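Local coordinates for protein KmHsv2 (Kluyveromyces marxianus, PDB 3VU4) that probably binds phosphoinositides on membranes, as a seven-bladed beta-propeller of the PROPPIN family related to the autophagy protein Atg18, at residues 26-31 with 67-72; 192-197 with 212-217; 325-330 with 350-355. All coordinates share one frame; numbering follows the deposited sequence.

Overall arrangement
The chain folds into seven four-stranded sheets set round an axis, and the contacts sample three places in that ring. Contact 1 joins loops of the first two sheets, and contact 2 joins the loop entering the fifth sheet to that sheet's second strand; their centres lie about 29 Å apart, on opposite sides of the chain's centre. Contact 3 pairs the third and fourth strands of the last sheet. Contact 2 is the most buried; contacts 1 and 3 are partly buried. Contacts 1 and 2 each bring a histidine to a sulfate, at the edge of contact 1 but in the middle of contact 2. Amide-to-backbone bonds carry contact 1, and strand pairing with a salt bridge carries contact 3.

Contact 1 (26-31 with 67-72). With SO4 (sulfate ion), chain I.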
loop_
_atom_site.group_PDB
_atom_site.type_symbol
_atom_site.label_atom_id
_atom_site.label_comp_id
_atom_site.label_asym_id
_atom_site.label_seq_id
_atom_site.Cartn_x
_atom_site.Cartn_y
_atom_site.Cartn_z
ATOM N N GLU A 26 6.345 -0.745 -7.383
ATOM C CA GLU A 26 5.000 -0.619 -6.853
ATOM C C GLU A 26 4.141 -1.778 -7.352
ATOM O O GLU A 26 4.394 -2.321 -8.429
ATOM C CB GLU A 26 4.421 0.725 -7.307
ATOM C CG GLU A 26 3.101 1.108 -6.682
ATOM C CD GLU A 26 3.171 1.131 -5.174
ATOM O OE1 GLU A 26 3.150 0.035 -4.569
ATOM O OE2 GLU A 26 3.258 2.239 -4.599
ATOM N N PHE A 27 3.146 -2.167 -6.556
ATOM C CA PHE A 27 2.237 -3.257 -6.914
ATOM C C PHE A 27 1.079 -2.701 -7.742
ATOM O O PHE A 27 0.801 -1.504 -7.685
ATOM C CB PHE A 27 1.653 -3.891 -5.651
ATOM C CG PHE A 27 2.672 -4.498 -4.752
ATOM C CD1 PHE A 27 3.073 -5.819 -4.926
ATOM C CD2 PHE A 27 3.258 -3.741 -3.739
ATOM C CE1 PHE A 27 4.038 -6.376 -4.109
ATOM C CE2 PHE A 27 4.225 -4.292 -2.917
ATOM C CZ PHE A 27 4.617 -5.613 -3.102
ATOM N N ASN A 28 0.407 -3.555 -8.510
ATOM C CA ASN A 28 -0.742 -3.075 -9.271
ATOM C C ASN A 28 -1.929 -3.086 -8.302
ATOM O O ASN A 28 -1.853 -3.701 -7.240
ATOM C CB ASN A 28 -1.007 -3.945 -10.507
ATOM C CG ASN A 28 -1.487 -5.342 -10.166
ATOM O OD1 ASN A 28 -1.504 -5.760 -8.999
ATOM N ND2 ASN A 28 -1.876 -6.083 -11.202
ATOM N N GLN A 29 -3.011 -2.408 -8.665
ATOM C CA GLN A 29 -4.190 -2.276 -7.809
ATOM C C GLN A 29 -4.722 -3.490 -7.032
ATOM O O GLN A 29 -5.310 -3.316 -5.971
ATOM C CB GLN A 29 -5.327 -1.644 -8.609
ATOM C CG GLN A 29 -4.976 -0.292 -9.260
ATOM C CD GLN A 29 -3.910 -0.405 -10.347
ATOM O OE1 GLN A 29 -3.798 -1.429 -11.019
ATOM N NE2 GLN A 29 -3.140 0.655 -10.534
ATOM N N ASP A 30 -4.533 -4.709 -7.529
ATOM C CA ASP A 30 -5.019 -5.882 -6.806
ATOM C C ASP A 30 -3.873 -6.739 -6.246
ATOM O O ASP A 30 -4.087 -7.869 -5.798
ATOM C CB ASP A 30 -5.909 -6.735 -7.716
ATOM C CG ASP A 30 -5.115 -7.530 -8.737
ATOM O OD1 ASP A 30 -4.231 -6.940 -9.396
ATOM O OD2 ASP A 30 -5.379 -8.741 -8.889
ATOM N N GLN A 31 -2.662 -6.191 -6.269
ATOM C CA GLN A 31 -1.471 -6.880 -5.768
ATOM C C GLN A 31 -1.192 -8.243 -6.376
ATOM O O GLN A 31 -0.809 -9.169 -5.666
ATOM C CB GLN A 31 -1.531 -7.055 -4.254
ATOM C CG GLN A 31 -1.198 -5.827 -3.470
ATOM C CD GLN A 31 -2.400 -4.981 -3.200
ATOM O OE1 GLN A 31 -2.304 -3.948 -2.538
ATOM N NE2 GLN A 31 -3.552 -5.412 -3.700
ATOM N N LEU A 67 -1.511 -0.317 -14.652
ATOM C CA LEU A 67 -2.963 -0.357 -14.529
ATOM C C LEU A 67 -3.481 -1.780 -14.640
ATOM O O LEU A 67 -3.538 -2.341 -15.730
ATOM C CB LEU A 67 -3.620 0.504 -15.609
ATOM C CG LEU A 67 -5.153 0.456 -15.607
ATOM C CD1 LEU A 67 -5.695 1.068 -14.316
ATOM C CD2 LEU A 67 -5.687 1.206 -16.813
ATOM N N HIS A 68 -3.858 -2.357 -13.505
ATOM C CA HIS A 68 -4.375 -3.721 -13.468
ATOM C C HIS A 68 -3.428 -4.675 -14.184
ATOM O O HIS A 68 -2.280 -4.850 -13.765
ATOM C CB HIS A 68 -5.761 -3.760 -14.103
ATOM C CG HIS A 68 -6.747 -2.870 -13.414
ATOM N ND1 HIS A 68 -7.019 -2.975 -12.069
ATOM C CD2 HIS A 68 -7.493 -1.837 -13.872
ATOM C CE1 HIS A 68 -7.891 -2.045 -11.725
ATOM N NE2 HIS A 68 -8.195 -1.340 -12.798
ATOM N N ARG A 69 -3.908 -5.293 -15.256
ATOM C CA ARG A 69 -3.083 -6.211 -16.022
ATOM C C ARG A 69 -3.105 -5.809 -17.485
ATOM O O ARG A 69 -2.787 -6.609 -18.365
ATOM C CB ARG A 69 -3.584 -7.645 -15.856
ATOM C CG ARG A 69 -3.090 -8.331 -14.586
ATOM C CD ARG A 69 -3.727 -9.706 -14.412
ATOM N NE ARG A 69 -3.080 -10.502 -13.371
ATOM C CZ ARG A 69 -1.824 -10.944 -13.435
ATOM N NH1 ARG A 69 -1.066 -10.668 -14.491
ATOM N NH2 ARG A 69 -1.324 -11.672 -12.443
ATOM N N THR A 70 -3.473 -4.555 -17.732
ATOM C CA THR A 70 -3.552 -4.019 -19.083
ATOM C C THR A 70 -2.175 -3.799 -19.704
ATOM O O THR A 70 -1.151 -4.194 -19.144
ATOM C CB THR A 70 -4.294 -2.684 -19.095
ATOM O OG1 THR A 70 -3.436 -1.656 -18.585
ATOM C CG2 THR A 70 -5.538 -2.774 -18.229
ATOM N N ASN A 71 -2.154 -3.157 -20.867
ATOM C CA ASN A 71 -0.906 -2.886 -21.563
ATOM C C ASN A 71 -0.451 -1.470 -21.248
ATOM O O ASN A 71 0.470 -0.953 -21.871
ATOM C CB ASN A 71 -1.108 -3.034 -23.071
ATOM C CG ASN A 71 -1.960 -4.238 -23.428
ATOM O OD1 ASN A 71 -1.746 -5.342 -22.914
ATOM N ND2 ASN A 71 -2.934 -4.035 -24.319
ATOM N N TYR A 72 -1.099 -0.840 -20.274
ATOM C CA TYR A 72 -0.745 0.523 -19.916
ATOM C C TYR A 72 0.050 0.655 -18.628
ATOM O O TYR A 72 -0.200 -0.037 -17.641
ATOM C CB TYR A 72 -2.001 1.385 -19.819
ATOM C CG TYR A 72 -2.732 1.527 -21.129
ATOM C CD1 TYR A 72 -2.134 2.164 -22.222
ATOM C CD2 TYR A 72 -4.025 1.020 -21.287
ATOM C CE1 TYR A 72 -2.808 2.294 -23.438
ATOM C CE2 TYR A 72 -4.706 1.143 -22.498
ATOM C CZ TYR A 72 -4.094 1.779 -23.568
ATOM O OH TYR A 72 -4.772 1.902 -24.760
HETATM S S SO4 I . -11.256 0.748 -12.006
HETATM O O1 SO4 I . -11.950 0.552 -13.292
HETATM O O2 SO4 I . -11.493 -0.419 -11.138
HETATM O O3 SO4 I . -9.810 0.886 -12.238
HETATM O O4 SO4 I . -11.770 1.967 -11.356
HETATM O O HOH W 1 -5.449 -5.536 -11.317
#
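The carbonyl oxygen of Leu67 is gripped by two hydrogen bonds, both from Thr70: Thr70 N lies 3.0 Å from Leu67 O, and Thr70 OG1 reaches a lone pair of the same oxygen in the carbonyl plane. A threonine suits this place because its hydroxyl also accepts from the backbone N of Tyr72, 3.0 Å from Thr70 OG1, which makes an ST turn. The loop so fixed presents the N-H and C=O of His68 to the segment 26-31, where two carboxamides read them. Asn28, with CG in the crowded position between its own N and carbonyl carbon (chi1 68°), sends ND2 to His68 O at 2.9 Å in a nearly straight bond; the oxygen lies in the amide plane, but the donor stands above the carbonyl plane. Its OD1 accepts from Ser32 N. Gln29 bends at chi2 and brings OE1 to within 2.7 Å of His68 N, while its NE2 bonds to Met66 O, so that one amide group meets a donor in the loop and an acceptor at the end of strand 63-66. The ring of His68 is held at its edges. NE2 donates to a sulfate oxygen, His68 NE2 to O3 2.8 Å, and a water lies 3.1 Å from His68 ND1 and donates to Asp30 OD1. The neighbouring anion and Asp30 would probably favour a charged imidazole. Arg110 N also binds this sulfate, which may mark an anion pocket. The type I turn Asn28 to Gln31 links strands 24-27 and 33-37 of the first propeller sheet, the loop 67-72 links strands 63-66 and 72-76 of the second, and Phe27 packs back on strand 310-313 of the last.

Contact 2 (192-197 with 212-217); sequences KAHTNP and TCSQDG. With SO4 (sulfate ion), chain E.
From its CB, His194 starts out along the wall of a sulfate site: CB lies 3.4 Å from sulfate O1. With CG anti to the carbonyl carbon (chi1 -59°), the ring then passes over the end of strand 209-214. CG meets Ser214 CB, and one face of the ring rests near its rim on Ser214 N and Cys213 C. At one edge ND1 donates to the sulfate in an almost straight bond, His194 ND1 to O2 3.1 Å. CE1 sits 3.6 Å from Ser214 N, CD2 lies 3.4 Å from Thr212 OG1, and at the tip NE2 shares a hydrogen bond of 2.8 Å with Thr212 OG1. An imidazole suits the position because its two nitrogens can serve a buried hydroxyl and an anion at once.

This is the loop that brings the chain from the fourth sheet of the propeller into the first strand, 198-203, of the fifth. The sulfate lies where a phosphoinositide phosphate could lie, consistent with a PROPPIN lipid-binding site. The backbone N-H groups of Thr195 and Asn196 both point at it, Asn196 N to O3 being 3.0 Å, and Ser214 OG donates to O3 from the strand side. Arg221, on the neighbouring strand 219-224, adds NH1. Beyond the anion, Gln215 N reaches Pro197 O at 3.1 Å, nearly along the C=O axis, and Gln215 CG packs close to that oxygen.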
loop_
_atom_site.group_PDB
_atom_site.type_symbol
_atom_site.label_atom_id
_atom_site.label_comp_id
_atom_site.label_asym_id
_atom_site.label_seq_id
_atom_site.Cartn_x
_atom_site.Cartn_y
_atom_site.Cartn_z
ATOM N N LYS A 192 -10.631 13.660 11.888
ATOM C CA LYS A 192 -9.494 14.171 12.630
ATOM C C LYS A 192 -8.829 12.955 13.267
ATOM O O LYS A 192 -8.928 12.740 14.475
ATOM C CB LYS A 192 -9.952 15.133 13.709
ATOM C CG LYS A 192 -10.479 16.434 13.176
ATOM C CD LYS A 192 -10.620 17.414 14.306
ATOM C CE LYS A 192 -10.996 18.788 13.806
ATOM N NZ LYS A 192 -11.158 19.693 14.983
ATOM N N ALA A 193 -8.156 12.169 12.428
ATOM C CA ALA A 193 -7.475 10.936 12.829
ATOM C C ALA A 193 -6.388 11.056 13.896
ATOM O O ALA A 193 -6.392 10.291 14.855
ATOM C CB ALA A 193 -6.905 10.239 11.595
ATOM N N HIS A 194 -5.455 11.992 13.739
ATOM C CA HIS A 194 -4.388 12.128 14.726
ATOM C C HIS A 194 -4.084 13.558 15.118
ATOM O O HIS A 194 -4.474 14.500 14.439
ATOM C CB HIS A 194 -3.104 11.493 14.205
ATOM C CG HIS A 194 -3.234 10.041 13.878
ATOM N ND1 HIS A 194 -2.795 9.044 14.725
ATOM C CD2 HIS A 194 -3.752 9.415 12.793
ATOM C CE1 HIS A 194 -3.037 7.867 14.173
ATOM N NE2 HIS A 194 -3.616 8.063 13.001
ATOM N N THR A 195 -3.373 13.697 16.227
ATOM C CA THR A 195 -2.955 14.986 16.741
ATOM C C THR A 195 -1.674 15.396 16.028
ATOM O O THR A 195 -1.465 16.563 15.709
ATOM C CB THR A 195 -2.658 14.902 18.236
ATOM O OG1 THR A 195 -3.870 14.608 18.938
ATOM C CG2 THR A 195 -2.071 16.210 18.743
ATOM N N ASN A 196 -0.809 14.427 15.784
ATOM C CA ASN A 196 0.441 14.701 15.106
ATOM C C ASN A 196 0.279 14.459 13.621
ATOM O O ASN A 196 -0.730 13.908 13.187
ATOM C CB ASN A 196 1.539 13.817 15.678
ATOM C CG ASN A 196 1.787 14.102 17.135
ATOM O OD1 ASN A 196 2.064 15.243 17.521
ATOM N ND2 ASN A 196 1.682 13.072 17.964
ATOM N N PRO A 197 1.262 14.883 12.818
ATOM C CA PRO A 197 1.166 14.682 11.371
ATOM C C PRO A 197 1.002 13.214 11.004
ATOM O O PRO A 197 1.662 12.346 11.577
ATOM C CB PRO A 197 2.485 15.262 10.857
ATOM C CG PRO A 197 2.750 16.365 11.811
ATOM C CD PRO A 197 2.416 15.739 13.152
ATOM N N THR A 212 -4.945 4.400 9.551
ATOM C CA THR A 212 -4.046 5.546 9.649
ATOM C C THR A 212 -3.058 5.400 10.794
ATOM O O THR A 212 -3.264 4.637 11.738
ATOM C CB THR A 212 -4.825 6.879 9.868
ATOM O OG1 THR A 212 -5.377 6.912 11.191
ATOM C CG2 THR A 212 -5.952 7.009 8.862
ATOM N N CYS A 213 -1.967 6.133 10.698
ATOM C CA CYS A 213 -0.968 6.121 11.750
ATOM C C CYS A 213 -0.183 7.401 11.619
ATOM O O CYS A 213 -0.004 7.906 10.511
ATOM C CB CYS A 213 -0.042 4.915 11.618
ATOM S SG CYS A 213 1.034 4.982 10.207
ATOM N N SER A 214 0.254 7.948 12.746
ATOM C CA SER A 214 1.024 9.176 12.714
ATOM C C SER A 214 2.515 8.894 12.806
ATOM O O SER A 214 2.934 7.744 12.919
ATOM C CB SER A 214 0.614 10.112 13.847
ATOM O OG SER A 214 0.909 9.577 15.104
ATOM N N GLN A 215 3.295 9.976 12.744
ATOM C CA GLN A 215 4.759 9.959 12.809
ATOM C C GLN A 215 5.175 9.646 14.237
ATOM O O GLN A 215 4.773 10.354 15.175
ATOM C CB GLN A 215 5.321 11.345 12.403
ATOM C CG GLN A 215 4.879 11.957 11.027
ATOM C CD GLN A 215 5.710 11.507 9.783
ATOM O OE1 GLN A 215 6.811 10.936 9.903
ATOM N NE2 GLN A 215 5.178 11.795 8.583
ATOM N N ASP A 216 6.008 8.615 14.384
ATOM C CA ASP A 216 6.471 8.170 15.696
ATOM C C ASP A 216 5.240 8.069 16.604
ATOM O O ASP A 216 5.220 8.615 17.702
ATOM C CB ASP A 216 7.532 9.168 16.291
ATOM N N GLY A 217 4.212 7.370 16.128
ATOM C CA GLY A 217 2.988 7.233 16.897
ATOM C C GLY A 217 2.804 5.852 17.502
ATOM O O GLY A 217 3.068 4.815 16.882
HETATM S S SO4 E . -1.661 10.756 17.777
HETATM O O1 SO4 E . -3.105 10.988 17.589
HETATM O O2 SO4 E . -1.367 9.337 17.501
HETATM O O3 SO4 E . -0.877 11.595 16.850
HETATM O O4 SO4 E . -1.296 11.111 19.161
#

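Contact 3 (325-330 with 350-355); sequences HTRMIE and REQLMI
Strands 328-330 and 350-352 run antiparallel, their axes 4.7 Å apart at 155°, with Ile329 and Glu351 as the hydrogen-bonded pair, flanked by the non-hydrogen-bonded pairs Met328-Gln352 and Glu330-Arg350. Arg327 takes a positive phi and with Met328 faces Trp323 in a G1 bulge; its O still accepts from Leu353 N, 2.7 Å from Arg327 O. The arginine chain, turned at chi3, lays one face of its guanidinium over Ile355 CG1, while NH2 makes only a weak bond to Leu353 O. On one face of the sheet, Glu330 and Arg350 lie side by side: Arg350 NH1 meets Glu330 OE2 at 2.7 Å, in the guanidinium plane but from above the carboxylate, the two planes 89° apart. Trp323 NE1 holds Glu330 OE1, so both carboxylate oxygens are engaged. An alanine here would remove both bonds and would probably leave Arg350 and the indole N-H of Trp323 needing other partners. Here too, Gln352 extends its amide to Thr326 O, 3.3 Å from Gln352 NE2, and Met328 crosses obliquely, SD against Arg350 CD and CE near that amide. On the opposite face Ile329 CG2 packs 3.9 Å from Leu353 CD2, against Val50 of the first sheet and Val322 of its own, branched chains suiting a sheet-to-sheet interface. Glu351, also touching Val50, lays its CG 3.7 Å from Ile329 CG2, while a water bridges its OE2 to Ile329 O. Mostly apolar contacts thus join the last sheet to the first where the ring closes, whereas the face of Met328, Glu330, Arg350 and Gln352 is tied mainly by polar bonds.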
loop_
_atom_site.group_PDB
_atom_site.type_symbol
_atom_site.label_atom_id
_atom_site.label_comp_id
_atom_site.label_asym_id
_atom_site.label_seq_id
_atom_site.Cartn_x
_atom_site.Cartn_y
_atom_site.Cartn_z
ATOM N N HIS A 325 16.659 -2.984 -2.588
ATOM C CA HIS A 325 18.126 -3.067 -2.627
ATOM C C HIS A 325 18.737 -4.417 -3.044
ATOM O O HIS A 325 19.838 -4.453 -3.582
ATOM C CB HIS A 325 18.730 -2.623 -1.282
ATOM C CG HIS A 325 18.731 -3.688 -0.227
ATOM N ND1 HIS A 325 17.581 -4.317 0.206
ATOM C CD2 HIS A 325 19.746 -4.227 0.490
ATOM C CE1 HIS A 325 17.888 -5.196 1.144
ATOM N NE2 HIS A 325 19.196 -5.162 1.335
ATOM N N THR A 326 18.060 -5.529 -2.796
ATOM C CA THR A 326 18.608 -6.812 -3.231
ATOM C C THR A 326 17.654 -7.413 -4.249
ATOM O O THR A 326 17.860 -8.529 -4.716
ATOM C CB THR A 326 18.765 -7.822 -2.065
ATOM O OG1 THR A 326 17.486 -8.085 -1.473
ATOM C CG2 THR A 326 19.718 -7.276 -1.007
ATOM N N ARG A 327 16.619 -6.647 -4.594
ATOM C CA ARG A 327 15.582 -7.075 -5.532
ATOM C C ARG A 327 15.085 -8.466 -5.181
ATOM O O ARG A 327 14.889 -9.319 -6.054
ATOM C CB ARG A 327 16.089 -7.041 -6.976
ATOM C CG ARG A 327 15.884 -5.696 -7.650
ATOM C CD ARG A 327 16.343 -5.688 -9.104
ATOM N NE ARG A 327 17.782 -5.928 -9.239
ATOM C CZ ARG A 327 18.321 -7.099 -9.580
ATOM N NH1 ARG A 327 19.641 -7.221 -9.674
ATOM N NH2 ARG A 327 17.542 -8.148 -9.842
ATOM N N MET A 328 14.879 -8.687 -3.887
ATOM C CA MET A 328 14.396 -9.969 -3.401
ATOM C C MET A 328 12.953 -9.908 -2.912
ATOM O O MET A 328 12.508 -8.888 -2.380
ATOM C CB MET A 328 15.313 -10.474 -2.296
ATOM C CG MET A 328 16.076 -11.688 -2.752
ATOM S SD MET A 328 17.516 -12.060 -1.789
ATOM C CE MET A 328 18.755 -11.133 -2.664
ATOM N N ILE A 329 12.214 -10.989 -3.127
ATOM C CA ILE A 329 10.833 -11.035 -2.679
ATOM C C ILE A 329 10.599 -12.273 -1.822
ATOM O O ILE A 329 10.771 -13.414 -2.262
ATOM C CB ILE A 329 9.836 -10.997 -3.867
ATOM C CG1 ILE A 329 8.407 -11.067 -3.332
ATOM C CG2 ILE A 329 10.111 -12.131 -4.843
ATOM C CD1 ILE A 329 7.346 -10.792 -4.367
ATOM N N GLU A 330 10.221 -12.019 -0.578
ATOM C CA GLU A 330 9.967 -13.066 0.399
ATOM C C GLU A 330 8.478 -13.259 0.658
ATOM O O GLU A 330 7.737 -12.294 0.815
ATOM C CB GLU A 330 10.695 -12.712 1.697
ATOM C CG GLU A 330 12.169 -13.057 1.655
ATOM C CD GLU A 330 13.038 -12.039 2.340
ATOM O OE1 GLU A 330 12.566 -11.399 3.296
ATOM O OE2 GLU A 330 14.206 -11.893 1.929
ATOM N N ARG A 350 12.012 -17.372 -0.413
ATOM C CA ARG A 350 12.939 -16.274 -0.615
ATOM C C ARG A 350 13.484 -16.453 -2.022
ATOM O O ARG A 350 14.201 -17.411 -2.299
ATOM C CB ARG A 350 14.097 -16.309 0.386
ATOM C CG ARG A 350 15.311 -15.483 -0.065
ATOM C CD ARG A 350 15.753 -14.513 1.014
ATOM N NE ARG A 350 16.091 -15.243 2.226
ATOM C CZ ARG A 350 15.918 -14.788 3.456
ATOM N NH1 ARG A 350 15.407 -13.590 3.667
ATOM N NH2 ARG A 350 16.249 -15.552 4.480
ATOM N N GLU A 351 13.105 -15.553 -2.918
ATOM C CA GLU A 351 13.591 -15.614 -4.288
ATOM C C GLU A 351 13.963 -14.235 -4.768
ATOM O O GLU A 351 13.623 -13.237 -4.137
ATOM C CB GLU A 351 12.559 -16.251 -5.217
ATOM C CG GLU A 351 11.163 -15.700 -5.125
ATOM C CD GLU A 351 10.143 -16.728 -5.582
ATOM O OE1 GLU A 351 10.293 -17.249 -6.710
ATOM O OE2 GLU A 351 9.201 -17.021 -4.810
ATOM N N GLN A 352 14.692 -14.178 -5.872
ATOM C CA GLN A 352 15.113 -12.896 -6.398
ATOM C C GLN A 352 14.385 -12.535 -7.667
ATOM O O GLN A 352 14.100 -13.394 -8.494
ATOM C CB GLN A 352 16.615 -12.877 -6.678
ATOM C CG GLN A 352 17.101 -11.486 -7.052
ATOM C CD GLN A 352 18.564 -11.448 -7.393
ATOM O OE1 GLN A 352 18.995 -11.995 -8.413
ATOM N NE2 GLN A 352 19.348 -10.805 -6.536
ATOM N N LEU A 353 14.081 -11.251 -7.804
ATOM C CA LEU A 353 13.412 -10.751 -8.989
ATOM C C LEU A 353 14.472 -10.607 -10.085
ATOM O O LEU A 353 15.360 -9.761 -10.005
ATOM C CB LEU A 353 12.739 -9.417 -8.666
ATOM C CG LEU A 353 11.595 -9.597 -7.664
ATOM C CD1 LEU A 353 11.024 -8.262 -7.260
ATOM C CD2 LEU A 353 10.518 -10.463 -8.291
ATOM N N MET A 354 14.370 -11.465 -11.094
ATOM C CA MET A 354 15.308 -11.500 -12.211
ATOM C C MET A 354 15.236 -10.297 -13.147
ATOM O O MET A 354 14.150 -9.877 -13.549
ATOM C CB MET A 354 15.077 -12.777 -13.019
ATOM C CG MET A 354 16.258 -13.733 -13.043
ATOM S SD MET A 354 16.804 -14.304 -11.407
ATOM C CE MET A 354 18.062 -13.058 -11.019
ATOM N N ILE A 355 16.399 -9.748 -13.496
ATOM C CA ILE A 355 16.466 -8.608 -14.408
ATOM C C ILE A 355 17.019 -9.053 -15.760
ATOM O O ILE A 355 18.103 -9.676 -15.740
ATOM C CB ILE A 355 17.376 -7.488 -13.860
ATOM C CG1 ILE A 355 16.777 -6.906 -12.582
ATOM C CG2 ILE A 355 17.557 -6.404 -14.914
ATOM C CD1 ILE A 355 15.369 -6.381 -12.743
HETATM O O HOH W 2 8.954 -15.387 -2.477
#